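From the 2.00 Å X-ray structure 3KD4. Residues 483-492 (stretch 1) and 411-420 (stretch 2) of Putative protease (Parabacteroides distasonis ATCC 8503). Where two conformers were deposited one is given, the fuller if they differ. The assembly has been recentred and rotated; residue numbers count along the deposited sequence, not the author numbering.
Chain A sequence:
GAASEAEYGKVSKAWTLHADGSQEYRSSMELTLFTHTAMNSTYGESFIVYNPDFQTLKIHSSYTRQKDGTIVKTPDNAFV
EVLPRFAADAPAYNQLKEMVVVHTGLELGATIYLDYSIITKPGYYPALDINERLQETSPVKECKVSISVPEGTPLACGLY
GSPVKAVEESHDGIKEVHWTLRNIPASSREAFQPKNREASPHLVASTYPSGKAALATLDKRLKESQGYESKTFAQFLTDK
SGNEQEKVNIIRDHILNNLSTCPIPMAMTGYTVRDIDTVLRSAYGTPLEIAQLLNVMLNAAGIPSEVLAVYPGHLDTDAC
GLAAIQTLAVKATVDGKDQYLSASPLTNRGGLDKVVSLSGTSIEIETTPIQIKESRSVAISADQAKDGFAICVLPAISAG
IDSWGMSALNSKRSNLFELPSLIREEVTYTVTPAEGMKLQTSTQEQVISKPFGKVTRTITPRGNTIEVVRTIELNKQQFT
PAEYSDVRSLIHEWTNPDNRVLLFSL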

# COMPACT_ATOMS: atom_id res chain seq x y z
N GLU A 483 21.81 10.63 -5.01
CA GLU A 483 21.37 10.39 -6.38
C GLU A 483 20.16 11.23 -6.73
O GLU A 483 19.78 11.30 -7.88
CB GLU A 483 20.99 8.92 -6.56
CG GLU A 483 22.15 7.94 -6.65
CD GLU A 483 21.75 6.48 -6.45
OE1 GLU A 483 20.71 6.17 -5.82
OE2 GLU A 483 22.52 5.61 -6.92
N TYR A 484 19.55 11.87 -5.73
CA TYR A 484 18.26 12.49 -5.89
C TYR A 484 18.28 13.69 -6.84
O TYR A 484 17.38 13.85 -7.66
CB TYR A 484 17.72 12.87 -4.53
CG TYR A 484 16.48 13.72 -4.52
CD1 TYR A 484 15.23 13.18 -4.83
CD2 TYR A 484 16.55 15.07 -4.20
CE1 TYR A 484 14.07 13.98 -4.81
CE2 TYR A 484 15.40 15.88 -4.18
CZ TYR A 484 14.16 15.33 -4.46
OH TYR A 484 13.03 16.12 -4.42
N SER A 485 19.33 14.50 -6.79
CA SER A 485 19.36 15.69 -7.63
C SER A 485 19.31 15.35 -9.13
O SER A 485 18.58 16.00 -9.89
CB SER A 485 20.57 16.55 -7.29
OG SER A 485 20.35 17.21 -6.06
N ASP A 486 20.03 14.31 -9.54
CA ASP A 486 20.02 13.87 -10.92
C ASP A 486 18.64 13.40 -11.40
O ASP A 486 18.26 13.74 -12.53
CB ASP A 486 21.05 12.77 -11.15
CG ASP A 486 22.48 13.29 -11.11
OD1 ASP A 486 22.70 14.52 -11.22
OD2 ASP A 486 23.40 12.45 -10.96
N VAL A 487 17.90 12.63 -10.60
CA VAL A 487 16.58 12.19 -11.07
C VAL A 487 15.56 13.35 -10.98
O VAL A 487 14.67 13.49 -11.81
CB VAL A 487 16.08 10.89 -10.38
CG1 VAL A 487 15.91 11.07 -8.90
CG2 VAL A 487 14.76 10.40 -11.06
N ARG A 488 15.72 14.21 -9.98
CA ARG A 488 14.87 15.36 -9.85
C ARG A 488 15.02 16.28 -11.06
O ARG A 488 14.05 16.80 -11.56
CB ARG A 488 15.18 16.11 -8.57
CG ARG A 488 14.37 17.38 -8.40
CD ARG A 488 14.76 17.97 -7.10
NE ARG A 488 14.12 19.24 -6.85
CZ ARG A 488 14.69 20.44 -7.02
NH1 ARG A 488 15.95 20.55 -7.47
NH2 ARG A 488 14.00 21.54 -6.73
N SER A 489 16.23 16.46 -11.54
CA SER A 489 16.41 17.31 -12.72
C SER A 489 15.73 16.70 -13.96
O SER A 489 15.14 17.43 -14.73
CB SER A 489 17.89 17.65 -12.93
OG SER A 489 18.60 16.53 -13.41
N LEU A 490 15.70 15.37 -14.09
CA LEU A 490 14.97 14.72 -15.18
C LEU A 490 13.49 14.97 -15.06
O LEU A 490 12.82 15.38 -16.04
CB LEU A 490 15.25 13.20 -15.22
CG LEU A 490 16.69 12.75 -15.46
CD1 LEU A 490 16.85 11.19 -15.37
CD2 LEU A 490 17.22 13.25 -16.82
N ILE A 491 12.96 14.71 -13.86
CA ILE A 491 11.52 14.79 -13.64
C ILE A 491 11.07 16.23 -13.86
O ILE A 491 10.06 16.51 -14.50
CB ILE A 491 11.08 14.27 -12.22
CG1 ILE A 491 11.34 12.76 -12.14
CG2 ILE A 491 9.62 14.60 -11.96
CD1 ILE A 491 11.50 12.21 -10.68
N HIS A 492 11.86 17.14 -13.33
CA HIS A 492 11.57 18.55 -13.51
C HIS A 492 11.64 18.99 -15.00
O HIS A 492 10.83 19.78 -15.46
CB HIS A 492 12.54 19.35 -12.64
CG HIS A 492 12.47 20.83 -12.84
ND1 HIS A 492 11.39 21.58 -12.41
CD2 HIS A 492 13.35 21.70 -13.39
CE1 HIS A 492 11.60 22.85 -12.73
NE2 HIS A 492 12.78 22.95 -13.31
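Stretch 2 (411-420) SKRSNLFELP

How does stretch 2 run over the helix of stretch 1? It is mostly loop or turn, with a short strand at 417-418, and it passes across the helix rather than running along it: S411 lies beside S485 (CA to CA 7.0 Å), while L419 reaches the later I491. No direct hydrogen bond joins the modelled atoms; packing and two waters do the work.

What does Y484 touch? Its t rotamer lays the ring among several residues. R413 CB sits over one face, 3.5 Å from Y484 CD2, a CH-pi contact. The ring edge meets the face of F417, planes at 78°, with Y484 CD1 3.8 Å from F417 CG. A water bridges Y484 OH and R413 NH1, donating to the hydroxyl.

What links S485 to S411? A second water joins S485 OG to S411 O, which accepts from it.

Where does the contact continue? V487 reaches F417, with V487 CG1 3.9 Å from F417 CD2. Next, the extended R488 lays its guanidinium face against the S411 backbone, R488 CZ 3.4 Å from S411 CA. One turn on from V487, I491 also reaches F417: I491 CD1 meets the ring edge 3.9 Å from F417 CE2. I491 CD1 also touches L419 CD2 at 4.2 Å.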

# COMPACT_ATOMS: atom_id res chain seq x y z
N SER A 411 14.27 20.47 -3.36
CA SER A 411 15.65 20.31 -3.81
C SER A 411 16.46 19.50 -2.80
O SER A 411 17.48 18.92 -3.14
CB SER A 411 16.30 21.68 -4.02
OG SER A 411 16.38 22.37 -2.79
N LYS A 412 16.00 19.48 -1.56
CA LYS A 412 16.71 18.77 -0.51
C LYS A 412 15.94 17.48 -0.20
O LYS A 412 14.72 17.41 -0.33
CB LYS A 412 16.82 19.65 0.73
N ARG A 413 16.68 16.46 0.20
CA ARG A 413 16.07 15.19 0.47
C ARG A 413 16.90 14.45 1.50
O ARG A 413 18.13 14.42 1.42
CB ARG A 413 16.01 14.41 -0.83
CG ARG A 413 15.40 13.05 -0.71
CD ARG A 413 14.04 12.98 -1.27
NE ARG A 413 13.38 11.77 -0.78
CZ ARG A 413 12.06 11.63 -0.68
NH1 ARG A 413 11.26 12.60 -1.08
NH2 ARG A 413 11.55 10.51 -0.19
N SER A 414 16.23 13.91 2.51
CA SER A 414 16.91 13.16 3.55
C SER A 414 16.68 11.67 3.45
O SER A 414 17.52 10.90 3.88
CB SER A 414 16.46 13.67 4.91
OG SER A 414 15.24 13.06 5.28
N ASN A 415 15.55 11.24 2.88
CA ASN A 415 15.23 9.81 2.79
C ASN A 415 15.30 9.30 1.37
O ASN A 415 15.36 10.09 0.43
CB ASN A 415 13.84 9.56 3.35
CG ASN A 415 13.77 9.86 4.83
OD1 ASN A 415 13.34 10.93 5.25
ND2 ASN A 415 14.29 8.95 5.61
N LEU A 416 15.32 7.98 1.22
CA LEU A 416 15.23 7.37 -0.09
C LEU A 416 14.03 7.88 -0.81
O LEU A 416 12.99 8.12 -0.21
CB LEU A 416 15.12 5.86 -0.00
CG LEU A 416 16.38 5.12 0.46
CD1 LEU A 416 16.06 3.61 0.49
CD2 LEU A 416 17.57 5.40 -0.45
N PHE A 417 14.22 8.03 -2.12
CA PHE A 417 13.21 8.49 -3.05
C PHE A 417 12.82 7.31 -3.94
O PHE A 417 13.69 6.67 -4.51
CB PHE A 417 13.84 9.61 -3.88
CG PHE A 417 12.91 10.21 -4.86
CD1 PHE A 417 11.78 10.85 -4.43
CD2 PHE A 417 13.18 10.15 -6.21
CE1 PHE A 417 10.91 11.43 -5.35
CE2 PHE A 417 12.30 10.75 -7.14
CZ PHE A 417 11.16 11.36 -6.70
N GLU A 418 11.53 7.03 -4.07
CA GLU A 418 11.07 5.86 -4.84
C GLU A 418 10.01 6.21 -5.83
O GLU A 418 9.06 6.90 -5.50
CB GLU A 418 10.49 4.79 -3.87
CG GLU A 418 10.16 3.43 -4.51
CD GLU A 418 9.71 2.42 -3.48
OE1 GLU A 418 10.57 1.69 -2.98
OE2 GLU A 418 8.51 2.39 -3.13
N LEU A 419 10.17 5.72 -7.06
CA LEU A 419 9.20 5.93 -8.11
C LEU A 419 8.18 4.79 -8.12
O LEU A 419 8.52 3.67 -7.75
CB LEU A 419 9.90 5.95 -9.46
CG LEU A 419 11.08 6.91 -9.64
CD1 LEU A 419 11.53 6.77 -11.09
CD2 LEU A 419 10.65 8.35 -9.34
N PRO A 420 6.94 5.06 -8.57
CA PRO A 420 5.94 3.99 -8.62
C PRO A 420 6.35 2.85 -9.56
O PRO A 420 6.05 1.69 -9.29
CB PRO A 420 4.69 4.71 -9.15
CG PRO A 420 4.93 6.14 -8.98
CD PRO A 420 6.39 6.36 -8.98
O HOH W 1 17.97 18.59 -5.58
O HOH W 2 11.72 15.42 -2.32